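KLLA0E08119p (Kluyveromyces lactis, PDB 3VA7) probably catalyses the ATP-dependent, biotin-linked carboxylation of urea to urea-1-carboxylate, the first step of urea breakdown by the allophanate route. Local coordinates at residues T301-Y306 against F315-A320; E238-G243 against G253-S258; D244-A249 against K295-G300; E116-S121 against A138-G143. All blocks are in the same frame, centred on the assembly; numbering follows the deposited sequence.

Contact 1. Residues T301-Y306 against F315-A320; sequences TVEFIY and FLEVNA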
loop_
_atom_site.group_PDB
_atom_site.type_symbol
_atom_site.label_atom_id
_atom_site.label_comp_id
_atom_site.label_asym_id
_atom_site.label_seq_id
_atom_site.Cartn_x
_atom_site.Cartn_y
_atom_site.Cartn_z
ATOM N N THR A 301 41.682 -9.465 -7.246
ATOM C CA THR A 301 41.332 -10.852 -7.470
ATOM C C THR A 301 41.852 -11.391 -8.778
ATOM O O THR A 301 41.706 -10.776 -9.862
ATOM C CB THR A 301 39.792 -11.061 -7.444
ATOM O OG1 THR A 301 39.268 -10.572 -6.187
ATOM C CG2 THR A 301 39.423 -12.555 -7.664
ATOM N N VAL A 302 42.438 -12.574 -8.666
ATOM C CA VAL A 302 42.927 -13.243 -9.814
ATOM C C VAL A 302 41.940 -14.333 -10.113
ATOM O O VAL A 302 41.833 -15.284 -9.352
ATOM C CB VAL A 302 44.312 -13.841 -9.555
ATOM C CG1 VAL A 302 44.881 -14.361 -10.867
ATOM C CG2 VAL A 302 45.265 -12.792 -8.927
ATOM N N GLU A 303 41.214 -14.180 -11.209
ATOM C CA GLU A 303 40.291 -15.208 -11.651
ATOM C C GLU A 303 40.974 -16.238 -12.569
ATOM O O GLU A 303 41.771 -15.898 -13.462
ATOM C CB GLU A 303 39.079 -14.601 -12.386
ATOM C CG GLU A 303 38.531 -13.309 -11.803
ATOM C CD GLU A 303 37.106 -13.013 -12.238
ATOM O OE1 GLU A 303 36.792 -13.171 -13.444
ATOM O OE2 GLU A 303 36.284 -12.621 -11.370
ATOM N N PHE A 304 40.622 -17.494 -12.346
ATOM C CA PHE A 304 41.037 -18.597 -13.189
ATOM C C PHE A 304 39.825 -19.418 -13.689
ATOM O O PHE A 304 38.787 -19.483 -13.031
ATOM C CB PHE A 304 41.899 -19.544 -12.382
ATOM C CG PHE A 304 43.078 -18.909 -11.744
ATOM C CD1 PHE A 304 44.206 -18.550 -12.514
ATOM C CD2 PHE A 304 43.109 -18.729 -10.366
ATOM C CE1 PHE A 304 45.337 -17.999 -11.916
ATOM C CE2 PHE A 304 44.233 -18.165 -9.744
ATOM C CZ PHE A 304 45.351 -17.801 -10.518
ATOM N N ILE A 305 39.984 -20.031 -14.860
ATOM C CA ILE A 305 39.148 -21.120 -15.350
ATOM C C ILE A 305 39.729 -22.405 -14.781
ATOM O O ILE A 305 40.963 -22.524 -14.659
ATOM C CB ILE A 305 39.232 -21.160 -16.865
ATOM C CG1 ILE A 305 39.058 -19.723 -17.402
ATOM C CG2 ILE A 305 38.206 -22.145 -17.432
ATOM C CD1 ILE A 305 38.873 -19.554 -18.924
ATOM N N TYR A 306 38.866 -23.349 -14.408
ATOM C CA TYR A 306 39.322 -24.620 -13.820
ATOM C C TYR A 306 38.643 -25.858 -14.443
ATOM O O TYR A 306 37.405 -25.986 -14.411
ATOM C CB TYR A 306 39.117 -24.621 -12.301
ATOM C CG TYR A 306 39.562 -25.873 -11.553
ATOM C CD1 TYR A 306 40.861 -26.358 -11.680
ATOM C CD2 TYR A 306 38.701 -26.538 -10.670
ATOM C CE1 TYR A 306 41.299 -27.500 -10.974
ATOM C CE2 TYR A 306 39.123 -27.688 -9.952
ATOM C CZ TYR A 306 40.432 -28.164 -10.118
ATOM O OH TYR A 306 40.911 -29.277 -9.438
ATOM N N PHE A 315 44.694 -18.729 -16.230
ATOM C CA PHE A 315 44.464 -17.291 -16.077
ATOM C C PHE A 315 43.272 -16.841 -16.892
ATOM O O PHE A 315 43.119 -17.242 -18.037
ATOM C CB PHE A 315 45.691 -16.496 -16.492
ATOM C CG PHE A 315 45.529 -14.997 -16.350
ATOM C CD1 PHE A 315 45.552 -14.392 -15.096
ATOM C CD2 PHE A 315 45.367 -14.191 -17.474
ATOM C CE1 PHE A 315 45.401 -13.012 -14.973
ATOM C CE2 PHE A 315 45.230 -12.797 -17.364
ATOM C CZ PHE A 315 45.250 -12.209 -16.114
ATOM N N LEU A 316 42.418 -16.032 -16.274
ATOM C CA LEU A 316 41.302 -15.442 -16.952
ATOM C C LEU A 316 41.471 -13.917 -16.908
ATOM O O LEU A 316 41.541 -13.292 -17.953
ATOM C CB LEU A 316 40.001 -15.947 -16.333
ATOM C CG LEU A 316 38.623 -15.481 -16.837
ATOM C CD1 LEU A 316 38.258 -15.965 -18.233
ATOM C CD2 LEU A 316 37.488 -15.871 -15.814
ATOM N N GLU A 317 41.602 -13.329 -15.711
ATOM C CA GLU A 317 41.735 -11.843 -15.540
ATOM C C GLU A 317 42.012 -11.467 -14.101
ATOM O O GLU A 317 41.779 -12.260 -13.191
ATOM C CB GLU A 317 40.499 -11.059 -16.028
ATOM C CG GLU A 317 39.202 -11.417 -15.321
ATOM C CD GLU A 317 37.934 -10.710 -15.855
ATOM O OE1 GLU A 317 36.860 -11.385 -15.872
ATOM O OE2 GLU A 317 37.999 -9.503 -16.216
ATOM N N VAL A 318 42.528 -10.264 -13.901
ATOM C CA VAL A 318 42.607 -9.697 -12.569
ATOM C C VAL A 318 41.552 -8.609 -12.456
ATOM O O VAL A 318 41.466 -7.763 -13.335
ATOM C CB VAL A 318 43.986 -9.110 -12.260
ATOM C CG1 VAL A 318 44.030 -8.593 -10.818
ATOM C CG2 VAL A 318 45.040 -10.173 -12.427
ATOM N N ASN A 319 40.718 -8.666 -11.412
ATOM C CA ASN A 319 39.893 -7.516 -11.036
ATOM C C ASN A 319 40.692 -6.652 -10.078
ATOM O O ASN A 319 41.100 -7.108 -9.002
ATOM C CB ASN A 319 38.557 -7.919 -10.404
ATOM C CG ASN A 319 37.825 -8.969 -11.209
ATOM O OD1 ASN A 319 37.384 -9.956 -10.649
ATOM N ND2 ASN A 319 37.705 -8.776 -12.534
ATOM N N ALA A 320 40.909 -5.403 -10.480
ATOM C CA ALA A 320 41.822 -4.512 -9.789
ATOM C C ALA A 320 41.057 -3.705 -8.733
ATOM O O ALA A 320 41.073 -2.472 -8.731
ATOM C CB ALA A 320 42.523 -3.592 -10.813
#

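Contact 2. Residues E238-G243 against G253-S258; sequences EIQMMG and GERDCS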
loop_
_atom_site.group_PDB
_atom_site.type_symbol
_atom_site.label_atom_id
_atom_site.label_comp_id
_atom_site.label_asym_id
_atom_site.label_seq_id
_atom_site.Cartn_x
_atom_site.Cartn_y
_atom_site.Cartn_z
ATOM N N GLU A 238 38.542 -18.210 -8.146
ATOM C CA GLU A 238 39.302 -16.993 -8.104
ATOM C C GLU A 238 40.053 -16.934 -6.790
ATOM O O GLU A 238 39.655 -17.574 -5.789
ATOM C CB GLU A 238 38.390 -15.794 -8.326
ATOM C CG GLU A 238 37.379 -15.546 -7.180
ATOM C CD GLU A 238 36.274 -14.577 -7.555
ATOM O OE1 GLU A 238 36.090 -14.245 -8.760
ATOM O OE2 GLU A 238 35.573 -14.145 -6.620
ATOM N N ILE A 239 41.152 -16.190 -6.794
ATOM C CA ILE A 239 41.942 -16.023 -5.601
ATOM C C ILE A 239 41.833 -14.596 -5.135
ATOM O O ILE A 239 42.000 -13.665 -5.903
ATOM C CB ILE A 239 43.419 -16.413 -5.823
ATOM C CG1 ILE A 239 43.558 -17.898 -6.177
ATOM C CG2 ILE A 239 44.272 -16.106 -4.538
ATOM C CD1 ILE A 239 43.673 -18.787 -4.939
ATOM N N GLN A 240 41.528 -14.418 -3.869
ATOM C CA GLN A 240 41.512 -13.087 -3.284
ATOM C C GLN A 240 42.907 -12.795 -2.796
ATOM O O GLN A 240 43.449 -13.534 -1.952
ATOM C CB GLN A 240 40.555 -13.038 -2.097
ATOM C CG GLN A 240 40.675 -11.797 -1.272
ATOM C CD GLN A 240 40.064 -10.599 -1.962
ATOM O OE1 GLN A 240 38.859 -10.565 -2.240
ATOM N NE2 GLN A 240 40.893 -9.629 -2.280
ATOM N N MET A 241 43.488 -11.711 -3.294
ATOM C CA MET A 241 44.841 -11.393 -2.936
ATOM C C MET A 241 44.941 -9.996 -2.347
ATOM O O MET A 241 44.131 -9.109 -2.643
ATOM C CB MET A 241 45.754 -11.653 -4.148
ATOM C CG MET A 241 46.971 -10.777 -4.305
ATOM S SD MET A 241 46.726 -9.646 -5.683
ATOM C CE MET A 241 47.280 -8.185 -4.808
ATOM N N MET A 242 45.923 -9.808 -1.486
ATOM C CA MET A 242 46.233 -8.503 -0.940
ATOM C C MET A 242 47.696 -8.128 -1.306
ATOM O O MET A 242 48.610 -8.973 -1.248
ATOM C CB MET A 242 46.011 -8.575 0.565
ATOM C CG MET A 242 45.379 -7.336 1.267
ATOM S SD MET A 242 43.790 -6.579 0.765
ATOM C CE MET A 242 42.844 -8.026 0.356
ATOM N N GLY A 243 47.905 -6.886 -1.741
ATOM C CA GLY A 243 49.247 -6.391 -2.053
ATOM C C GLY A 243 49.561 -5.129 -1.270
ATOM O O GLY A 243 48.664 -4.326 -0.992
ATOM N N GLY A 253 42.649 -16.552 0.057
ATOM C CA GLY A 253 41.842 -17.740 -0.142
ATOM C C GLY A 253 41.251 -17.771 -1.546
ATOM O O GLY A 253 41.475 -16.850 -2.365
ATOM N N GLU A 254 40.502 -18.830 -1.851
ATOM C CA GLU A 254 39.870 -18.945 -3.158
ATOM C C GLU A 254 38.371 -19.104 -3.022
ATOM O O GLU A 254 37.853 -19.615 -2.010
ATOM C CB GLU A 254 40.437 -20.124 -3.973
ATOM C CG GLU A 254 39.762 -21.462 -3.719
ATOM C CD GLU A 254 40.086 -22.026 -2.346
ATOM O OE1 GLU A 254 40.878 -21.403 -1.577
ATOM O OE2 GLU A 254 39.558 -23.117 -2.037
ATOM N N ARG A 255 37.680 -18.674 -4.062
ATOM C CA ARG A 255 36.248 -18.706 -4.063
ATOM C C ARG A 255 35.897 -19.317 -5.381
ATOM O O ARG A 255 36.572 -19.080 -6.380
ATOM C CB ARG A 255 35.658 -17.292 -3.969
ATOM C CG ARG A 255 36.089 -16.552 -2.731
ATOM C CD ARG A 255 35.505 -15.147 -2.627
ATOM N NE ARG A 255 36.036 -14.193 -3.594
ATOM C CZ ARG A 255 36.799 -13.145 -3.285
ATOM N NH1 ARG A 255 37.139 -12.876 -2.012
ATOM N NH2 ARG A 255 37.220 -12.335 -4.259
ATOM N N ASP A 256 34.827 -20.105 -5.371
ATOM C CA ASP A 256 34.208 -20.602 -6.567
ATOM C C ASP A 256 32.976 -19.740 -6.917
ATOM O O ASP A 256 32.105 -19.510 -6.090
ATOM C CB ASP A 256 33.825 -22.027 -6.301
ATOM C CG ASP A 256 33.307 -22.709 -7.494
ATOM O OD1 ASP A 256 32.271 -22.283 -8.078
ATOM O OD2 ASP A 256 33.953 -23.708 -7.840
ATOM N N CYS A 257 32.909 -19.290 -8.166
ATOM C CA CYS A 257 31.909 -18.359 -8.624
ATOM C C CYS A 257 31.320 -18.881 -9.905
ATOM O O CYS A 257 30.870 -18.128 -10.780
ATOM C CB CYS A 257 32.536 -16.979 -8.826
ATOM S SG CYS A 257 33.241 -16.233 -7.286
ATOM N N SER A 258 31.286 -20.199 -9.996
ATOM C CA SER A 258 30.718 -20.896 -11.153
ATOM C C SER A 258 29.223 -20.631 -11.405
ATOM O O SER A 258 28.806 -20.615 -12.560
ATOM C CB SER A 258 30.990 -22.393 -11.035
ATOM O OG SER A 258 32.267 -22.641 -10.451
#

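Contact 3. Residues D244-A249 against K295-G300; sequences DGFGKA and KYKCAG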
loop_
_atom_site.group_PDB
_atom_site.type_symbol
_atom_site.label_atom_id
_atom_site.label_comp_id
_atom_site.label_asym_id
_atom_site.label_seq_id
_atom_site.Cartn_x
_atom_site.Cartn_y
_atom_site.Cartn_z
ATOM N N ASP A 244 50.821 -4.919 -0.906
ATOM C CA ASP A 244 51.100 -3.771 -0.050
ATOM C C ASP A 244 51.596 -2.570 -0.834
ATOM O O ASP A 244 51.880 -1.486 -0.266
ATOM C CB ASP A 244 52.070 -4.148 1.031
ATOM C CG ASP A 244 53.474 -4.312 0.510
ATOM O OD1 ASP A 244 53.706 -4.211 -0.711
ATOM O OD2 ASP A 244 54.351 -4.549 1.336
ATOM N N GLY A 245 51.689 -2.740 -2.142
ATOM C CA GLY A 245 52.074 -1.636 -2.992
ATOM C C GLY A 245 53.583 -1.491 -3.077
ATOM O O GLY A 245 54.085 -0.504 -3.628
ATOM N N PHE A 246 54.313 -2.480 -2.559
ATOM C CA PHE A 246 55.756 -2.369 -2.447
ATOM C C PHE A 246 56.335 -3.678 -2.721
ATOM O O PHE A 246 57.414 -3.963 -2.238
ATOM C CB PHE A 246 56.195 -1.907 -1.046
ATOM C CG PHE A 246 55.740 -0.522 -0.695
ATOM C CD1 PHE A 246 56.248 0.577 -1.369
ATOM C CD2 PHE A 246 54.800 -0.323 0.308
ATOM C CE1 PHE A 246 55.798 1.917 -1.082
ATOM C CE2 PHE A 246 54.321 1.016 0.638
ATOM C CZ PHE A 246 54.823 2.123 -0.055
ATOM N N GLY A 247 55.625 -4.516 -3.458
ATOM C CA GLY A 247 56.202 -5.794 -3.865
ATOM C C GLY A 247 55.778 -7.026 -3.083
ATOM O O GLY A 247 55.968 -8.166 -3.550
ATOM N N LYS A 248 55.217 -6.819 -1.890
ATOM C CA LYS A 248 54.648 -7.932 -1.092
ATOM C C LYS A 248 53.208 -8.215 -1.476
ATOM O O LYS A 248 52.416 -7.283 -1.710
ATOM C CB LYS A 248 54.770 -7.692 0.411
ATOM C CG LYS A 248 55.945 -8.453 1.063
ATOM C CD LYS A 248 56.762 -7.376 1.809
ATOM C CE LYS A 248 57.538 -7.859 3.041
ATOM N NZ LYS A 248 57.510 -6.770 4.095
ATOM N N ALA A 249 52.877 -9.507 -1.566
ATOM C CA ALA A 249 51.520 -9.906 -1.939
ATOM C C ALA A 249 51.151 -11.151 -1.159
ATOM O O ALA A 249 52.024 -11.941 -0.839
ATOM C CB ALA A 249 51.398 -10.128 -3.481
ATOM N N LYS A 295 53.894 -4.903 -7.941
ATOM C CA LYS A 295 53.908 -4.077 -6.731
ATOM C C LYS A 295 52.430 -3.687 -6.493
ATOM O O LYS A 295 52.069 -2.514 -6.269
ATOM C CB LYS A 295 54.802 -2.826 -6.890
ATOM C CG LYS A 295 56.138 -2.870 -6.176
ATOM C CD LYS A 295 57.295 -3.039 -7.105
ATOM C CE LYS A 295 58.678 -3.017 -6.384
ATOM N NZ LYS A 295 59.340 -1.679 -6.247
ATOM N N TYR A 296 51.564 -4.687 -6.614
ATOM C CA TYR A 296 50.145 -4.422 -6.434
ATOM C C TYR A 296 49.803 -3.841 -5.029
ATOM O O TYR A 296 50.370 -4.264 -4.016
ATOM C CB TYR A 296 49.322 -5.662 -6.733
ATOM C CG TYR A 296 47.848 -5.355 -6.919
ATOM C CD1 TYR A 296 47.296 -5.265 -8.203
ATOM C CD2 TYR A 296 46.988 -5.196 -5.797
ATOM C CE1 TYR A 296 45.944 -5.002 -8.377
ATOM C CE2 TYR A 296 45.633 -4.949 -5.958
ATOM C CZ TYR A 296 45.113 -4.850 -7.253
ATOM O OH TYR A 296 43.777 -4.586 -7.432
ATOM N N LYS A 297 48.897 -2.854 -5.034
ATOM C CA LYS A 297 48.399 -2.197 -3.837
ATOM C C LYS A 297 46.881 -2.382 -3.550
ATOM O O LYS A 297 46.001 -2.070 -4.427
ATOM C CB LYS A 297 48.728 -0.718 -3.874
ATOM C CG LYS A 297 48.890 -0.218 -2.507
ATOM C CD LYS A 297 49.213 1.231 -2.466
ATOM C CE LYS A 297 50.154 1.442 -1.245
ATOM N NZ LYS A 297 50.545 2.874 -1.045
ATOM N N CYS A 298 46.625 -2.815 -2.291
ATOM C CA CYS A 298 45.314 -3.105 -1.713
ATOM C C CYS A 298 44.762 -4.424 -2.219
ATOM O O CYS A 298 45.500 -5.405 -2.259
ATOM C CB CYS A 298 44.287 -1.951 -1.894
ATOM S SG CYS A 298 44.758 -0.364 -1.124
ATOM N N ALA A 299 43.489 -4.472 -2.611
ATOM C CA ALA A 299 42.846 -5.772 -2.848
ATOM C C ALA A 299 42.639 -6.035 -4.323
ATOM O O ALA A 299 42.150 -5.191 -5.067
ATOM C CB ALA A 299 41.467 -5.903 -2.070
ATOM N N GLY A 300 42.971 -7.234 -4.746
ATOM C CA GLY A 300 42.662 -7.598 -6.093
ATOM C C GLY A 300 42.344 -9.071 -6.155
ATOM O O GLY A 300 42.730 -9.831 -5.248
HETATM O O HOH W 1 52.859 -5.209 -3.837
#

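Contact 4. Residues E116-S121 against A138-G143; sequences ENADFS and AIRKLG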
loop_
_atom_site.group_PDB
_atom_site.type_symbol
_atom_site.label_atom_id
_atom_site.label_comp_id
_atom_site.label_asym_id
_atom_site.label_seq_id
_atom_site.Cartn_x
_atom_site.Cartn_y
_atom_site.Cartn_z
ATOM N N GLU A 116 37.717 0.681 -11.074
ATOM C CA GLU A 116 38.807 0.307 -11.957
ATOM C C GLU A 116 39.097 1.317 -13.063
ATOM O O GLU A 116 39.509 0.943 -14.153
ATOM C CB GLU A 116 38.411 -0.963 -12.643
ATOM C CG GLU A 116 38.365 -2.097 -11.695
ATOM C CD GLU A 116 37.991 -3.336 -12.400
ATOM O OE1 GLU A 116 36.813 -3.379 -12.834
ATOM O OE2 GLU A 116 38.872 -4.220 -12.530
ATOM N N ASN A 117 38.878 2.590 -12.757
ATOM C CA ASN A 117 39.125 3.708 -13.645
ATOM C C ASN A 117 40.414 4.428 -13.266
ATOM O O ASN A 117 40.493 5.106 -12.245
ATOM C CB ASN A 117 37.925 4.642 -13.570
ATOM C CG ASN A 117 38.072 5.875 -14.414
ATOM O OD1 ASN A 117 39.134 6.532 -14.482
ATOM N ND2 ASN A 117 36.981 6.239 -15.024
ATOM N N ALA A 118 41.417 4.301 -14.122
ATOM C CA ALA A 118 42.760 4.754 -13.807
ATOM C C ALA A 118 42.955 6.257 -13.916
ATOM O O ALA A 118 43.853 6.804 -13.241
ATOM C CB ALA A 118 43.783 4.029 -14.688
ATOM N N ASP A 119 42.178 6.936 -14.768
ATOM C CA ASP A 119 42.263 8.406 -14.765
ATOM C C ASP A 119 41.911 8.862 -13.354
ATOM O O ASP A 119 42.653 9.645 -12.711
ATOM C CB ASP A 119 41.307 9.064 -15.780
ATOM C CG ASP A 119 41.671 8.758 -17.262
ATOM O OD1 ASP A 119 40.726 8.733 -18.086
ATOM O OD2 ASP A 119 42.876 8.548 -17.580
ATOM N N PHE A 120 40.787 8.315 -12.860
ATOM C CA PHE A 120 40.356 8.562 -11.495
ATOM C C PHE A 120 41.419 8.219 -10.455
ATOM O O PHE A 120 41.743 9.048 -9.618
ATOM C CB PHE A 120 39.033 7.862 -11.184
ATOM C CG PHE A 120 38.527 8.140 -9.798
ATOM C CD1 PHE A 120 38.356 7.110 -8.886
ATOM C CD2 PHE A 120 38.250 9.451 -9.394
ATOM C CE1 PHE A 120 37.880 7.381 -7.619
ATOM C CE2 PHE A 120 37.770 9.727 -8.111
ATOM C CZ PHE A 120 37.586 8.698 -7.232
ATOM N N SER A 121 42.003 7.033 -10.510
ATOM C CA SER A 121 43.054 6.766 -9.525
ATOM C C SER A 121 44.141 7.854 -9.570
ATOM O O SER A 121 44.569 8.345 -8.523
ATOM C CB SER A 121 43.642 5.381 -9.664
ATOM O OG SER A 121 44.674 5.236 -8.723
ATOM N N ALA A 138 48.842 0.146 -12.798
ATOM C CA ALA A 138 48.378 -1.204 -12.554
ATOM C C ALA A 138 46.961 -1.421 -13.162
ATOM O O ALA A 138 46.737 -2.407 -13.890
ATOM C CB ALA A 138 48.450 -1.551 -11.028
ATOM N N ILE A 139 46.043 -0.488 -12.924
ATOM C CA ILE A 139 44.695 -0.557 -13.533
ATOM C C ILE A 139 44.690 -0.545 -15.092
ATOM O O ILE A 139 43.985 -1.357 -15.717
ATOM C CB ILE A 139 43.744 0.543 -12.988
ATOM C CG1 ILE A 139 43.556 0.434 -11.464
ATOM C CG2 ILE A 139 42.387 0.526 -13.703
ATOM C CD1 ILE A 139 43.116 1.724 -10.856
ATOM N N ARG A 140 45.475 0.360 -15.702
ATOM C CA ARG A 140 45.711 0.347 -17.166
ATOM C C ARG A 140 46.304 -0.967 -17.658
ATOM O O ARG A 140 45.745 -1.612 -18.559
ATOM C CB ARG A 140 46.614 1.484 -17.578
ATOM C CG ARG A 140 45.857 2.659 -18.098
ATOM C CD ARG A 140 46.774 3.842 -18.055
ATOM N NE ARG A 140 46.049 5.015 -17.590
ATOM C CZ ARG A 140 46.444 5.801 -16.586
ATOM N NH1 ARG A 140 47.593 5.561 -15.922
ATOM N NH2 ARG A 140 45.675 6.846 -16.264
ATOM N N LYS A 141 47.411 -1.361 -17.031
ATOM C CA LYS A 141 48.067 -2.659 -17.274
ATOM C C LYS A 141 47.120 -3.866 -17.111
ATOM O O LYS A 141 47.303 -4.889 -17.760
ATOM C CB LYS A 141 49.331 -2.794 -16.396
ATOM C CG LYS A 141 50.655 -2.379 -17.083
ATOM C CD LYS A 141 51.505 -1.312 -16.311
ATOM C CE LYS A 141 52.577 -1.905 -15.351
ATOM N NZ LYS A 141 52.719 -1.143 -14.017
ATOM N N LEU A 142 46.108 -3.764 -16.253
ATOM C CA LEU A 142 45.148 -4.867 -16.115
ATOM C C LEU A 142 43.846 -4.724 -16.920
ATOM O O LEU A 142 43.140 -5.714 -17.110
ATOM C CB LEU A 142 44.821 -5.129 -14.655
ATOM C CG LEU A 142 45.715 -5.994 -13.764
ATOM C CD1 LEU A 142 46.573 -7.001 -14.490
ATOM C CD2 LEU A 142 46.559 -5.138 -12.873
ATOM N N GLY A 143 43.537 -3.511 -17.391
ATOM C CA GLY A 143 42.314 -3.241 -18.176
ATOM C C GLY A 143 42.281 -3.843 -19.583
ATOM O O GLY A 143 41.217 -4.244 -20.058
#

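Contact 1. Residues T301-Y306 against F315-A320
Val302 sends its two methyl branches to different partners: CG1 meets Phe315 CD1 at the edge of the ring, and CG2 faces Val318 CG2 at 4.4 Å. Val302 and Val318 share one face of a beta hairpin, strands 299-307 and 312-319, in the antiparallel sheet of the ATP-grasp part of the biotin carboxylase domain. Helix 277-293 packs against the hairpin through Val302 and Phe304. Farther along, the Ile305 side chain crosses that of Leu316 at about a right angle, with Ile305 CD1 3.7 Å from Leu316 CD1.

Pairing is regular from Thr301 with Asn319 to Glu303 with Glu317, where Glu303 N reaches Glu317 O at 2.8 Å, almost straight along the carbonyl. There a classic beta bulge intervenes. Glu303 O takes Leu316 N at 2.9 Å and, weakly, Glu317 N at 3.4 Å. The latter amide also sits over the centre of the Phe315 ring.

On the other face, Glu303, Glu317 and Asn319 line up with Thr301, whose OG1 bonds to Gln323. Acidic residues so placed hold the magnesium ions of ATP in related biotin carboxylases; a similar role is likely here, although no metal is modelled beside them. Cut back to an alanine, Glu303 would probably leave Leu316 CD2 and Glu317 CG without the chain they pack against, and Lys265 without one partner of a long, weak ion pair.

With CG anti to its carbonyl carbon (chi1 -39°), Glu303 runs alongside Glu317. Their carboxylate planes stand 87° apart, and the like-charged oxygens Glu303 OE1 and Glu317 OE1 come to 3.0 Å.

Contact 2. Residues E238-G243 against G253-S258
Glu238-Gly243 and Gly253-Ser258 are neighbouring antiparallel strands of one beta hairpin, 235-244 and 249-261, in the sheet of the ATP-grasp part of the biotin carboxylase domain. Glu238 and Arg255 form a hydrogen-bonded pair: Glu238 N gives to Arg255 O at 2.8 Å, and Arg255 N returns the bond to Glu238 O. Next to them Ile239 and Glu254 make a non-hydrogen-bonded pair, after which Gln240 N reaches Gly253 O at 2.9 Å.

The buried polar side chains of Glu238, Gln240 and Arg255 share a face. Bent at chi3 (-70°), the arginine turns its head back across the strand of its partners and meets both at the edge of the guanidinium. NE points to Glu238 OE2 at 3.1 Å, a salt bridge that uses the anti lone pair of the oxygen, with the carboxylate standing 86° to the guanidinium plane. End-on, NH1 and NH2 both grip Gln240 OE1, at 2.9 Å from NH1 and 3.1 Å from NH2; the first lies on a lone pair, the second above the amide carbonyl plane. Thr329 OG1 takes a further bond from NH1.

A methionine in place of Arg255 would probably leave the Glu238 carboxylate without its close cation and Gln240 OE1 without both donors, the amide then held by its NE2 bond to Met241 O. The other carboxylate oxygen, Glu238 OE1, bonds to His236.

On the opposite face Glu254 turns its acid end off to Arg280, while its CB stays against the hairpin, 3.6 Å from Ile239 CD1.

Contact 3. Residues D244-A249 against K295-G300
Gly245 packs against the aliphatic chain of Lys297, its CA 3.5 Å from Lys297 CG, and this is part of the tight side of the contact. A side chain on Gly245 would run into Lys297 CE and, at a phi of 85°, would also jam against the carbonyl before it. On the same spot Gly245 N bonds to Tyr296 O at 2.8 Å, a bent bond whose donor stands above the carbonyl plane. Lys295 is close too, its CG 3.2 Å from Gly247 N.

Asp244 holds the turn in shape. Its OD1 takes Phe246 N, making an Asx turn, and also Lys248 N at 3.2 Å, the two amides coming from opposite faces of the carboxylate. A water fills the angle between the segments: it accepts from Gly247 N at 2.9 Å and lies 2.7 Å from Tyr296 O, with Lys248 O also near.

Toward solvent the packing thins beyond Lys295 CG, along the rest of that exposed chain. The exposed Phe246 ring comes only loosely and obliquely near Lys297 NZ, an amine that bonds to Asn347.

The contact ties the hairpin turn between strands 235-244 and 249-261 to the link that leads from helix 277-293 into strand 299-307. A Schellman motif at Lys295 ends the helix, Cys298 turns the chain's corner, and helix 337-345 flanks Lys297 and Ala299.

Contact 4. Residues E116-S121 against A138-G143
Ala118 and Ile139 make the apolar part of this contact between the start of helix 118-125 and helix 136-143, in the N-terminal part of the biotin carboxylase domain. Ala118 CB meets Ile139 CB at 3.9 Å, and Ile139 CD1 reaches on to Ser121 CB. The CG2 branch, anti to the isoleucine's own backbone N, is turned against the carbonyl of Glu116.

Charge acts on the exposed side. Arg140 lays one guanidinium face over Ala118 CB, which sits 3.6 Å above the plane and toward its rim. At the edge, NH2 makes a wide salt bridge to Asp119 OD2 at 3.5 Å, the two side chains crossing near a right angle; Asp122 is its stronger partner.

No hydrogen bond crosses between the segments. At the start of the first helix Asn117 is the N-cap, its OD1 taking Phe120 N at 2.9 Å in a nearly straight bond of 177°.

Around the pair, Phe120 packs onto helix 92-101 and strand 130-131. Ser121 OG bonds to Pro134 O in the loop leading to helix 136-143, and Glu116 reaches Ala320, just beyond strand 312-319.

All four contacts belong to the biotin carboxylase part of the chain. Contacts 1 and 2 are neighbours in one sheet, their centres 8 Å apart, joined by Ile239 N and Val302 O at 2.8 Å; contact 3 continues that sheet through Met241 N and Gly300 O, also 2.8 Å apart. Contact 4 stands beside it, 16 Å from contact 1 between centres, and touches it where Glu116 OE2 meets Ala320 N at 3.1 Å. Glycerol, probably from the crystallisation liquor, is bound about 4 Å from the side chain of Glu303, and glycerol also lies about 4 Å from that of Tyr296. The bound biotin and urea occupy a separate site, formed largely by the carboxyltransferase domain.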